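Long-range contacts in GTPase HflX (Sulfolobus solfataricus P2, PDB 2QTF), which hydrolyses GTP, associates with the 50S ribosomal subunit and may take part in protein synthesis or ribosome biogenesis: residues L261-S267 with I295-K301; E102-Q106 with E159-I163; E56-L60 with L78-E82; L6-K10 with Y31-K35. All coordinates share one frame; numbering follows the deposited sequence.

Interaction 1. Residues L261-S267 with I295-K301; sequences LILVIDS and ILVTLNK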
loop_
_atom_site.group_PDB
_atom_site.type_symbol
_atom_site.label_atom_id
_atom_site.label_comp_id
_atom_site.label_asym_id
_atom_site.label_seq_id
_atom_site.Cartn_x
_atom_site.Cartn_y
_atom_site.Cartn_z
ATOM N N LEU A 261 -7.908 -3.580 14.711
ATOM C CA LEU A 261 -7.532 -3.715 13.283
ATOM C C LEU A 261 -8.376 -4.792 12.677
ATOM O O LEU A 261 -8.801 -5.795 13.368
ATOM C CB LEU A 261 -6.060 -4.205 13.171
ATOM C CG LEU A 261 -4.957 -3.310 13.729
ATOM C CD1 LEU A 261 -3.557 -4.032 13.661
ATOM C CD2 LEU A 261 -4.951 -1.910 13.148
ATOM N N ILE A 262 -8.567 -4.639 11.392
ATOM C CA ILE A 262 -9.126 -5.710 10.572
ATOM C C ILE A 262 -7.975 -6.164 9.707
ATOM O O ILE A 262 -7.462 -5.357 8.955
ATOM C CB ILE A 262 -10.262 -5.188 9.647
ATOM C CG1 ILE A 262 -11.477 -4.701 10.544
ATOM C CG2 ILE A 262 -10.600 -6.226 8.496
ATOM C CD1 ILE A 262 -12.632 -3.890 9.742
ATOM N N LEU A 263 -7.629 -7.472 9.791
ATOM C CA LEU A 263 -6.600 -8.075 8.961
ATOM C C LEU A 263 -7.207 -8.849 7.854
ATOM O O LEU A 263 -7.982 -9.806 8.043
ATOM C CB LEU A 263 -5.697 -9.036 9.759
ATOM C CG LEU A 263 -4.649 -9.828 8.978
ATOM C CD1 LEU A 263 -3.522 -8.904 8.440
ATOM C CD2 LEU A 263 -3.980 -10.879 10.010
ATOM N N VAL A 264 -6.860 -8.419 6.673
ATOM C CA VAL A 264 -7.482 -8.942 5.463
ATOM C C VAL A 264 -6.557 -9.984 4.852
ATOM O O VAL A 264 -5.336 -9.729 4.704
ATOM C CB VAL A 264 -7.828 -7.837 4.400
ATOM C CG1 VAL A 264 -8.680 -8.369 3.281
ATOM C CG2 VAL A 264 -8.564 -6.585 5.001
ATOM N N ILE A 265 -7.105 -11.138 4.504
ATOM C CA ILE A 265 -6.280 -12.331 4.016
ATOM C C ILE A 265 -6.916 -12.851 2.771
ATOM O O ILE A 265 -8.159 -13.085 2.755
ATOM C CB ILE A 265 -6.205 -13.485 5.066
ATOM C CG1 ILE A 265 -5.692 -12.917 6.398
ATOM C CG2 ILE A 265 -5.230 -14.603 4.557
ATOM C CD1 ILE A 265 -4.085 -12.479 6.346
ATOM N N ASP A 266 -6.122 -12.949 1.693
ATOM C CA ASP A 266 -6.607 -13.567 0.470
ATOM C C ASP A 266 -6.975 -15.069 0.619
ATOM O O ASP A 266 -6.074 -15.901 0.613
ATOM C CB ASP A 266 -5.601 -13.311 -0.661
ATOM C CG ASP A 266 -6.107 -13.744 -2.021
ATOM O OD1 ASP A 266 -7.129 -14.508 -2.127
ATOM O OD2 ASP A 266 -5.465 -13.330 -2.972
ATOM N N SER A 267 -8.266 -15.433 0.622
ATOM C CA SER A 267 -8.620 -16.864 0.758
ATOM C C SER A 267 -8.235 -17.744 -0.473
ATOM O O SER A 267 -8.338 -18.984 -0.393
ATOM C CB SER A 267 -10.187 -17.046 0.928
ATOM O OG SER A 267 -10.823 -16.674 -0.273
ATOM N N ILE A 295 -8.011 -7.914 17.037
ATOM C CA ILE A 295 -7.887 -8.037 15.568
ATOM C C ILE A 295 -9.000 -8.897 15.001
ATOM O O ILE A 295 -9.187 -10.050 15.463
ATOM C CB ILE A 295 -6.476 -8.628 15.179
ATOM C CG1 ILE A 295 -5.366 -7.581 15.584
ATOM C CG2 ILE A 295 -6.438 -8.868 13.620
ATOM C CD1 ILE A 295 -3.927 -8.057 15.083
ATOM N N LEU A 296 -9.792 -8.354 14.067
ATOM C CA LEU A 296 -10.808 -9.112 13.385
ATOM C C LEU A 296 -10.176 -9.562 12.081
ATOM O O LEU A 296 -9.808 -8.719 11.252
ATOM C CB LEU A 296 -11.979 -8.165 13.042
ATOM C CG LEU A 296 -13.122 -8.726 12.156
ATOM C CD1 LEU A 296 -13.741 -10.040 12.711
ATOM C CD2 LEU A 296 -14.312 -7.627 11.938
ATOM N N VAL A 297 -10.092 -10.850 11.818
ATOM C CA VAL A 297 -9.430 -11.321 10.617
ATOM C C VAL A 297 -10.525 -11.567 9.615
ATOM O O VAL A 297 -11.541 -12.252 9.923
ATOM C CB VAL A 297 -8.584 -12.686 10.839
ATOM C CG1 VAL A 297 -7.960 -13.103 9.513
ATOM C CG2 VAL A 297 -7.566 -12.533 11.995
ATOM N N THR A 298 -10.374 -11.006 8.404
ATOM C CA THR A 298 -11.368 -11.295 7.413
ATOM C C THR A 298 -10.713 -12.069 6.262
ATOM O O THR A 298 -9.887 -11.531 5.536
ATOM C CB THR A 298 -12.082 -10.027 6.849
ATOM O OG1 THR A 298 -11.128 -9.202 6.188
ATOM C CG2 THR A 298 -12.769 -9.213 7.943
ATOM N N LEU A 299 -11.144 -13.300 6.100
ATOM C CA LEU A 299 -10.762 -14.119 4.980
ATOM C C LEU A 299 -11.592 -13.751 3.756
ATOM O O LEU A 299 -12.780 -14.052 3.671
ATOM C CB LEU A 299 -10.941 -15.619 5.406
ATOM C CG LEU A 299 -10.452 -16.697 4.498
ATOM C CD1 LEU A 299 -8.882 -16.348 4.172
ATOM C CD2 LEU A 299 -10.643 -18.049 5.243
ATOM N N ASN A 300 -10.959 -13.017 2.840
ATOM C CA ASN A 300 -11.619 -12.337 1.760
ATOM C C ASN A 300 -11.495 -13.099 0.424
ATOM O O ASN A 300 -10.739 -14.086 0.367
ATOM C CB ASN A 300 -10.986 -10.933 1.611
ATOM C CG ASN A 300 -11.808 -10.002 0.711
ATOM O OD1 ASN A 300 -13.044 -10.047 0.645
ATOM N ND2 ASN A 300 -11.118 -9.169 -0.030
ATOM N N LYS A 301 -12.291 -12.659 -0.562
ATOM C CA LYS A 301 -12.334 -13.139 -1.961
ATOM C C LYS A 301 -12.850 -14.562 -2.008
ATOM O O LYS A 301 -12.491 -15.326 -2.935
ATOM C CB LYS A 301 -10.925 -13.080 -2.588
ATOM C CG LYS A 301 -10.310 -11.736 -2.564
ATOM C CD LYS A 301 -9.064 -11.743 -3.518
ATOM C CE LYS A 301 -8.404 -10.417 -3.444
ATOM N NZ LYS A 301 -7.344 -10.224 -4.527
#
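S267 holds its OG between its own backbone N and carbonyl carbon (chi1 67°). That torsion turns the hydroxyl to N300. S267 OG donates to N300 O at 2.7 Å and S267 N donates to the same oxygen at 2.8 Å. The two donors come from opposite faces of the carbonyl plane, so one buried oxygen is gripped twice. L299 CD1 presses tightly on S267 CA, at 3.5 Å, next to this point. Further back the two strands run parallel, and their bonds alternate in direction. T298 N to L263 O is the shortest of the backbone bonds, at 2.7 Å. Strands 260-266 and 295-300 are neighbouring parallel strands joined through helix 271-288, a beta-alpha-beta unit of the P-loop GTPase domain. N300 and K301 begin the NKxD motif, which probably reads the guanine base of GTP. With N300 CG anti to the backbone N (chi1 -167°), the amide bonds to S190 O and A335 N. N300 CB packs alongside V264 CG1 at 3.8 Å. K301 runs extended past D266, CD lying 3.7 Å from D266 OD1. The ion pair between K301 NZ and D266 OD2 is long, at 3.9 Å. K301 NZ bonds to N189 O, and D266 OD1 to T268. On the face with V264 and N300, T298 CG2 meets I262 CG2 at 3.7 Å. On the other face I265 CG1 rests against V297 CG1.

Interaction 2. Residues E102-Q106 with E159-I163; sequences EAKMQ and ELESI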
loop_
_atom_site.group_PDB
_atom_site.type_symbol
_atom_site.label_atom_id
_atom_site.label_comp_id
_atom_site.label_asym_id
_atom_site.label_seq_id
_atom_site.Cartn_x
_atom_site.Cartn_y
_atom_site.Cartn_z
ATOM N N GLU A 102 6.584 12.162 11.564
ATOM C CA GLU A 102 7.795 11.322 11.420
ATOM C C GLU A 102 7.765 10.554 10.074
ATOM O O GLU A 102 8.770 10.502 9.426
ATOM C CB GLU A 102 7.892 10.352 12.639
ATOM C CG GLU A 102 9.115 9.363 12.619
ATOM C CD GLU A 102 9.072 8.372 13.848
ATOM O OE1 GLU A 102 8.193 8.500 14.710
ATOM O OE2 GLU A 102 9.849 7.395 13.938
ATOM N N ALA A 103 6.600 10.033 9.653
ATOM C CA ALA A 103 6.535 9.269 8.422
ATOM C C ALA A 103 6.682 10.270 7.266
ATOM O O ALA A 103 7.424 10.020 6.302
ATOM C CB ALA A 103 5.182 8.564 8.321
ATOM N N LYS A 104 6.033 11.426 7.350
ATOM C CA LYS A 104 6.194 12.395 6.278
ATOM C C LYS A 104 7.661 12.828 6.053
ATOM O O LYS A 104 8.071 13.104 4.901
ATOM C CB LYS A 104 5.341 13.637 6.549
ATOM C CG LYS A 104 3.812 13.307 6.478
ATOM C CD LYS A 104 3.412 12.765 5.111
ATOM C CE LYS A 104 2.043 13.345 4.641
ATOM N NZ LYS A 104 1.866 12.892 3.175
ATOM N N MET A 105 8.401 13.025 7.154
ATOM C CA MET A 105 9.797 13.315 7.100
ATOM C C MET A 105 10.602 12.160 6.499
ATOM O O MET A 105 11.560 12.416 5.739
ATOM C CB MET A 105 10.262 13.621 8.551
ATOM C CG MET A 105 9.788 15.082 9.022
ATOM S SD MET A 105 10.218 15.123 10.828
ATOM C CE MET A 105 11.918 15.420 10.484
ATOM N N GLN A 106 10.289 10.899 6.875
ATOM C CA GLN A 106 11.102 9.787 6.302
ATOM C C GLN A 106 10.834 9.698 4.797
ATOM O O GLN A 106 11.704 9.289 4.018
ATOM C CB GLN A 106 10.694 8.426 6.859
ATOM C CG GLN A 106 11.158 8.233 8.316
ATOM C CD GLN A 106 12.655 7.884 8.457
ATOM O OE1 GLN A 106 13.131 7.685 9.580
ATOM N NE2 GLN A 106 13.385 7.870 7.387
ATOM N N GLU A 159 16.595 16.154 12.547
ATOM C CA GLU A 159 15.334 16.096 13.234
ATOM C C GLU A 159 14.806 14.698 13.452
ATOM O O GLU A 159 14.189 14.458 14.503
ATOM C CB GLU A 159 14.312 16.924 12.514
ATOM C CG GLU A 159 14.971 18.181 11.961
ATOM C CD GLU A 159 13.985 19.127 11.331
ATOM O OE1 GLU A 159 13.006 18.636 10.707
ATOM O OE2 GLU A 159 14.205 20.361 11.462
ATOM N N LEU A 160 15.036 13.771 12.513
ATOM C CA LEU A 160 14.560 12.407 12.748
ATOM C C LEU A 160 15.275 11.780 13.967
ATOM O O LEU A 160 14.631 11.132 14.811
ATOM C CB LEU A 160 14.715 11.489 11.526
ATOM C CG LEU A 160 13.625 11.785 10.469
ATOM C CD1 LEU A 160 14.087 11.146 9.127
ATOM C CD2 LEU A 160 12.274 11.252 10.914
ATOM N N GLU A 161 16.591 11.976 14.043
ATOM C CA GLU A 161 17.340 11.396 15.131
ATOM C C GLU A 161 16.857 11.979 16.464
ATOM O O GLU A 161 16.792 11.283 17.458
ATOM C CB GLU A 161 18.843 11.593 14.925
ATOM C CG GLU A 161 19.660 10.573 15.710
ATOM C CD GLU A 161 19.311 9.115 15.350
ATOM O OE1 GLU A 161 18.640 8.843 14.268
ATOM O OE2 GLU A 161 19.719 8.239 16.170
ATOM N N SER A 162 16.457 13.239 16.444
ATOM C CA SER A 162 15.952 13.911 17.620
ATOM C C SER A 162 14.488 13.566 17.983
ATOM O O SER A 162 14.054 13.728 19.127
ATOM C CB SER A 162 16.203 15.424 17.471
ATOM O OG SER A 162 15.092 16.167 17.914
ATOM N N ILE A 163 13.718 13.077 17.027
ATOM C CA ILE A 163 12.432 12.470 17.350
ATOM C C ILE A 163 12.637 11.113 18.014
ATOM O O ILE A 163 11.913 10.758 18.944
ATOM C CB ILE A 163 11.555 12.300 16.076
ATOM C CG1 ILE A 163 10.950 13.654 15.688
ATOM C CG2 ILE A 163 10.473 11.227 16.303
ATOM C CD1 ILE A 163 10.804 13.848 14.207
#
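M105 and L160 form the middle of this helix-helix contact, with no hydrogen bond across it. The apolar contacts come first. L160 CD2 sits 3.9 Å from M105 CB. M105 is straight up to its sulfur and then bends (chi3 78°), which turns its methyl toward the E159 side chain. M105 and I163 meet tip to tip, with M105 SD 3.7 Å from I163 CD1. I163 is poorly ordered, so this end is less certain. The second kind of contact sets hydrocarbon against polar side chains. The M105 side chain crosses that of E159 at about a right angle, and M105 CE lies 3.4 Å from E159 OE1. Q106 folds back at chi2 (-78°), which brings its amide against L160: Q106 OE1 is 3.6 Å from L160 CD1. E102 stays extended, and its OE1 passes 3.9 Å from I163 CG2. These are van der Waals contacts at the surface of the protein. The segments run roughly antiparallel, at 149°, with axes 10.7 Å apart. They belong to helices 101-121 and 145-164, within the middle region of HflX. Helix 101-121 is flanked in turn by helix 245-253, where E102 and Q106 touch V250.

Interaction 3. Residues E56-L60 with L78-E82; sequences EISTL and LKGKE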
loop_
_atom_site.group_PDB
_atom_site.type_symbol
_atom_site.label_atom_id
_atom_site.label_comp_id
_atom_site.label_asym_id
_atom_site.label_seq_id
_atom_site.Cartn_x
_atom_site.Cartn_y
_atom_site.Cartn_z
ATOM N N GLU A 56 -5.289 12.188 -22.136
ATOM C CA GLU A 56 -5.902 11.308 -21.212
ATOM C C GLU A 56 -4.900 10.469 -20.324
ATOM O O GLU A 56 -5.316 9.543 -19.628
ATOM C CB GLU A 56 -6.740 10.334 -21.998
ATOM C CG GLU A 56 -7.941 11.042 -22.777
ATOM C CD GLU A 56 -8.752 10.044 -23.575
ATOM O OE1 GLU A 56 -8.154 8.965 -23.991
ATOM O OE2 GLU A 56 -9.980 10.332 -23.835
ATOM N N ILE A 57 -3.602 10.743 -20.424
ATOM C CA ILE A 57 -2.585 9.983 -19.586
ATOM C C ILE A 57 -1.852 11.043 -18.821
ATOM O O ILE A 57 -1.209 11.885 -19.429
ATOM C CB ILE A 57 -1.520 9.190 -20.427
ATOM C CG1 ILE A 57 -2.207 8.155 -21.292
ATOM C CG2 ILE A 57 -0.523 8.338 -19.431
ATOM C CD1 ILE A 57 -1.272 7.513 -22.370
ATOM N N SER A 58 -2.014 11.063 -17.493
ATOM C CA SER A 58 -1.348 12.057 -16.704
ATOM C C SER A 58 0.026 11.614 -16.287
ATOM O O SER A 58 0.866 12.456 -16.031
ATOM C CB SER A 58 -2.166 12.481 -15.484
ATOM O OG SER A 58 -2.340 11.393 -14.611
ATOM N N THR A 59 0.293 10.311 -16.289
ATOM C CA THR A 59 1.507 9.832 -15.622
ATOM C C THR A 59 2.055 8.559 -16.258
ATOM O O THR A 59 1.305 7.637 -16.580
ATOM C CB THR A 59 1.218 9.535 -14.072
ATOM O OG1 THR A 59 0.691 10.737 -13.467
ATOM C CG2 THR A 59 2.459 8.968 -13.289
ATOM N N LEU A 60 3.382 8.521 -16.383
ATOM C CA LEU A 60 4.055 7.279 -16.832
ATOM C C LEU A 60 4.588 6.520 -15.611
ATOM O O LEU A 60 5.236 7.102 -14.795
ATOM C CB LEU A 60 5.231 7.649 -17.731
ATOM C CG LEU A 60 6.159 6.536 -18.181
ATOM C CD1 LEU A 60 5.375 5.404 -18.854
ATOM C CD2 LEU A 60 7.292 7.161 -19.118
ATOM N N LEU A 78 8.607 14.526 -21.295
ATOM C CA LEU A 78 7.227 14.471 -20.804
ATOM C C LEU A 78 6.761 15.846 -20.536
ATOM O O LEU A 78 5.559 16.034 -20.356
ATOM C CB LEU A 78 7.083 13.588 -19.554
ATOM C CG LEU A 78 7.111 12.105 -19.927
ATOM C CD1 LEU A 78 6.849 11.227 -18.693
ATOM C CD2 LEU A 78 6.140 11.764 -21.027
ATOM N N LYS A 79 7.703 16.790 -20.488
ATOM C CA LYS A 79 7.392 18.238 -20.391
ATOM C C LYS A 79 6.319 18.499 -19.334
ATOM O O LYS A 79 5.193 18.760 -19.685
ATOM C CB LYS A 79 6.832 18.753 -21.708
ATOM C CG LYS A 79 7.915 19.098 -22.728
ATOM C CD LYS A 79 7.736 20.557 -23.272
ATOM C CE LYS A 79 6.344 20.763 -23.904
ATOM N NZ LYS A 79 5.703 22.121 -23.650
ATOM N N GLY A 80 6.615 18.304 -18.069
ATOM C CA GLY A 80 5.518 18.463 -17.159
ATOM C C GLY A 80 4.975 17.183 -16.542
ATOM O O GLY A 80 5.084 17.061 -15.292
ATOM N N LYS A 81 4.450 16.243 -17.375
ATOM C CA LYS A 81 3.887 14.976 -16.910
ATOM C C LYS A 81 4.924 14.142 -16.106
ATOM O O LYS A 81 6.134 14.016 -16.458
ATOM C CB LYS A 81 3.378 14.044 -18.085
ATOM C CG LYS A 81 2.214 14.544 -18.915
ATOM C CD LYS A 81 1.708 13.474 -19.887
ATOM C CE LYS A 81 0.743 14.113 -20.747
ATOM N NZ LYS A 81 -0.024 13.161 -21.612
ATOM N N GLU A 82 4.403 13.437 -15.140
ATOM C CA GLU A 82 5.180 12.816 -14.094
ATOM C C GLU A 82 5.618 11.452 -14.579
ATOM O O GLU A 82 4.840 10.748 -15.272
ATOM C CB GLU A 82 4.224 12.641 -12.905
ATOM C CG GLU A 82 4.852 11.957 -11.574
ATOM C CD GLU A 82 4.537 12.748 -10.208
ATOM O OE1 GLU A 82 5.397 12.838 -9.192
ATOM O OE2 GLU A 82 3.432 13.325 -10.194
#
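K81 NZ donates to I57 O at 2.8 Å, and this bond lies in the carbonyl plane. The lysine reaches it with a fully extended chain, its CG anti to the carbonyl carbon (chi1 -65°). The chain runs past S58 O, which sits 3.6 Å from K81 CB. K81 NZ also bonds to I51 O near the C-terminal end of helix 45-52, so the ammonium group joins that helix to the 56-60 segment. The second strong bond is between backbones: L60 N donates to E82 O at 2.9 Å, with an N-H...O angle of 164°. E82 O also receives a CA-H...O contact from T59 CA at 3.5 Å. T59 and E82 lie side by side and point the same way, T59 CG2 4.1 Å from E82 CB. Packing continues at L60 and L78, which cross at about a right angle. L78 CD1 is 4.0 Å from L60 CB. Both leucines also rest on L48 of helix 45-52 and on V83. K79, with positive phi, and G80 turn the chain from helix 68-78 into strand 82-84. Strand 59-62, that helix and strand 82-84 thus form a beta-alpha-beta unit at the edge of the parallel sheet in the N-terminal domain.

Interaction 4. Residues L6-K10 with Y31-K35; sequences LFVSK and YKLPK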
loop_
_atom_site.group_PDB
_atom_site.type_symbol
_atom_site.label_atom_id
_atom_site.label_comp_id
_atom_site.label_asym_id
_atom_site.label_seq_id
_atom_site.Cartn_x
_atom_site.Cartn_y
_atom_site.Cartn_z
ATOM N N LEU A 6 1.192 1.991 -17.572
ATOM C CA LEU A 6 2.081 1.162 -16.699
ATOM C C LEU A 6 2.943 0.229 -17.579
ATOM O O LEU A 6 2.401 -0.510 -18.384
ATOM C CB LEU A 6 1.223 0.357 -15.704
ATOM C CG LEU A 6 1.923 -0.710 -14.840
ATOM C CD1 LEU A 6 2.925 -0.024 -13.896
ATOM C CD2 LEU A 6 0.798 -1.568 -14.093
ATOM N N PHE A 7 4.260 0.267 -17.416
ATOM C CA PHE A 7 5.143 -0.766 -17.933
ATOM C C PHE A 7 5.575 -1.700 -16.856
ATOM O O PHE A 7 6.175 -1.257 -15.833
ATOM C CB PHE A 7 6.409 -0.107 -18.538
ATOM C CG PHE A 7 6.108 0.671 -19.763
ATOM C CD1 PHE A 7 6.461 0.162 -21.014
ATOM C CD2 PHE A 7 5.352 1.854 -19.694
ATOM C CE1 PHE A 7 6.156 0.890 -22.157
ATOM C CE2 PHE A 7 5.010 2.571 -20.842
ATOM C CZ PHE A 7 5.432 2.065 -22.097
ATOM N N VAL A 8 5.334 -2.996 -17.064
ATOM C CA VAL A 8 5.557 -4.001 -16.008
ATOM C C VAL A 8 5.722 -5.408 -16.633
ATOM O O VAL A 8 5.038 -5.700 -17.614
ATOM C CB VAL A 8 4.332 -3.992 -14.966
ATOM C CG1 VAL A 8 3.020 -4.350 -15.633
ATOM C CG2 VAL A 8 4.554 -4.898 -13.760
ATOM N N SER A 9 6.540 -6.270 -16.047
ATOM C CA SER A 9 6.662 -7.680 -16.538
ATOM C C SER A 9 5.367 -8.452 -16.202
ATOM O O SER A 9 4.592 -8.064 -15.264
ATOM C CB SER A 9 7.811 -8.331 -15.790
ATOM O OG SER A 9 7.392 -8.560 -14.424
ATOM N N LYS A 10 5.091 -9.587 -16.880
ATOM C CA LYS A 10 3.857 -10.282 -16.582
ATOM C C LYS A 10 3.901 -10.859 -15.197
ATOM O O LYS A 10 2.863 -11.007 -14.576
ATOM C CB LYS A 10 3.495 -11.343 -17.664
ATOM C CG LYS A 10 2.751 -10.680 -18.854
ATOM C CD LYS A 10 1.233 -10.773 -18.610
ATOM C CE LYS A 10 0.436 -9.813 -19.416
ATOM N NZ LYS A 10 -0.970 -9.828 -18.970
ATOM N N TYR A 31 1.903 -2.218 -20.600
ATOM C CA TYR A 31 2.803 -2.759 -21.611
ATOM C C TYR A 31 3.775 -3.582 -20.874
ATOM O O TYR A 31 4.040 -3.247 -19.702
ATOM C CB TYR A 31 3.529 -1.614 -22.276
ATOM C CG TYR A 31 2.636 -0.619 -22.939
ATOM C CD1 TYR A 31 2.171 -0.815 -24.255
ATOM C CD2 TYR A 31 2.293 0.580 -22.297
ATOM C CE1 TYR A 31 1.320 0.146 -24.872
ATOM C CE2 TYR A 31 1.488 1.525 -22.893
ATOM C CZ TYR A 31 0.998 1.280 -24.212
ATOM O OH TYR A 31 0.238 2.245 -24.836
ATOM N N LYS A 32 4.339 -4.640 -21.501
ATOM C CA LYS A 32 5.456 -5.339 -20.897
ATOM C C LYS A 32 6.697 -4.417 -20.774
ATOM O O LYS A 32 6.747 -3.421 -21.431
ATOM C CB LYS A 32 5.799 -6.623 -21.752
ATOM C CG LYS A 32 4.697 -7.649 -21.624
ATOM C CD LYS A 32 5.045 -8.940 -22.366
ATOM C CE LYS A 32 3.856 -9.882 -22.373
ATOM N NZ LYS A 32 4.366 -11.218 -21.848
ATOM N N LEU A 33 7.714 -4.759 -19.968
ATOM C CA LEU A 33 8.960 -4.020 -20.033
ATOM C C LEU A 33 9.619 -4.195 -21.400
ATOM O O LEU A 33 9.419 -5.231 -22.084
ATOM C CB LEU A 33 9.964 -4.420 -18.929
ATOM C CG LEU A 33 9.488 -4.310 -17.453
ATOM C CD1 LEU A 33 10.538 -4.958 -16.545
ATOM C CD2 LEU A 33 9.276 -2.827 -17.136
ATOM N N PRO A 34 10.378 -3.191 -21.840
ATOM C CA PRO A 34 10.934 -3.390 -23.171
ATOM C C PRO A 34 11.937 -4.531 -23.166
ATOM O O PRO A 34 12.704 -4.647 -22.219
ATOM C CB PRO A 34 11.640 -2.051 -23.471
ATOM C CG PRO A 34 11.846 -1.411 -22.144
ATOM C CD PRO A 34 10.691 -1.874 -21.285
ATOM N N LYS A 35 11.925 -5.362 -24.216
ATOM C CA LYS A 35 12.944 -6.440 -24.372
ATOM C C LYS A 35 14.367 -5.854 -24.300
ATOM O O LYS A 35 15.202 -6.228 -23.444
ATOM C CB LYS A 35 12.775 -7.204 -25.704
ATOM C CG LYS A 35 11.659 -8.286 -25.725
ATOM C CD LYS A 35 10.556 -7.928 -26.745
ATOM C CE LYS A 35 9.313 -8.796 -26.568
ATOM N NZ LYS A 35 8.710 -9.062 -27.947
#
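F7 and Y31 stack where two neighbouring parallel strands end. Strands 2-7 and 25-31 are joined through helix 13-22, a beta-alpha-beta unit of the four-stranded N-terminal sheet. Two backbone bonds set the pair: Y31 N donates to L6 O at 2.8 Å, and V8 N to Y31 O at 2.9 Å. Paired in register, F7 and Y31 leave the same face of the sheet. Both place CG anti to the carbonyl carbon, and these similar chi1 torsions (-68° and -59°) lay the rings together as an offset stack. Their centroids lie 4.8 Å apart and the planes are turned by 26°. Y31 CD2 stands over one face of the F7 ring, toward its rim, 3.5 Å from F7 CZ. Y31 CB also sits over that ring, as a CH-pi contact 4.0 Å from the centroid. The Y31 hydroxyl bonds to K47 NZ, which ties the outer ring to helix 45-52. F7 itself touches K47 and I51 of that helix. Beyond the rings, L33 brings its side chain back to residues 7-9. L33 CD2 lies 3.7 Å from F7 O, and L33 CG faces S9 N. K10 bends at chi2 and crosses K32 at about a right angle. The two ammonium groups stay apart: K10 NZ pairs with E13, while K32 NZ lies 3.4 Å from K10 CG.

Interaction 1 is the buried core contact, and the others lie nearer the surface. It belongs to the GTPase domain, and its continuous parallel strand pairing ends at residues thought to bind GTP. Interactions 3 and 4 lie in the sheet of the N-terminal domain. They touch where L60 meets F7, because strands 59-62 and 2-7 are neighbours. Both are partly buried. Interaction 3 has one backbone bond across it, helped by a lysine; interaction 4 has two, helped by an aromatic stack. Interaction 2 differs in kind: two helices meet at the surface through side chains, without a hydrogen bond. Its nearest atoms are about 15 Å from interaction 1 and about 13 Å from interaction 3.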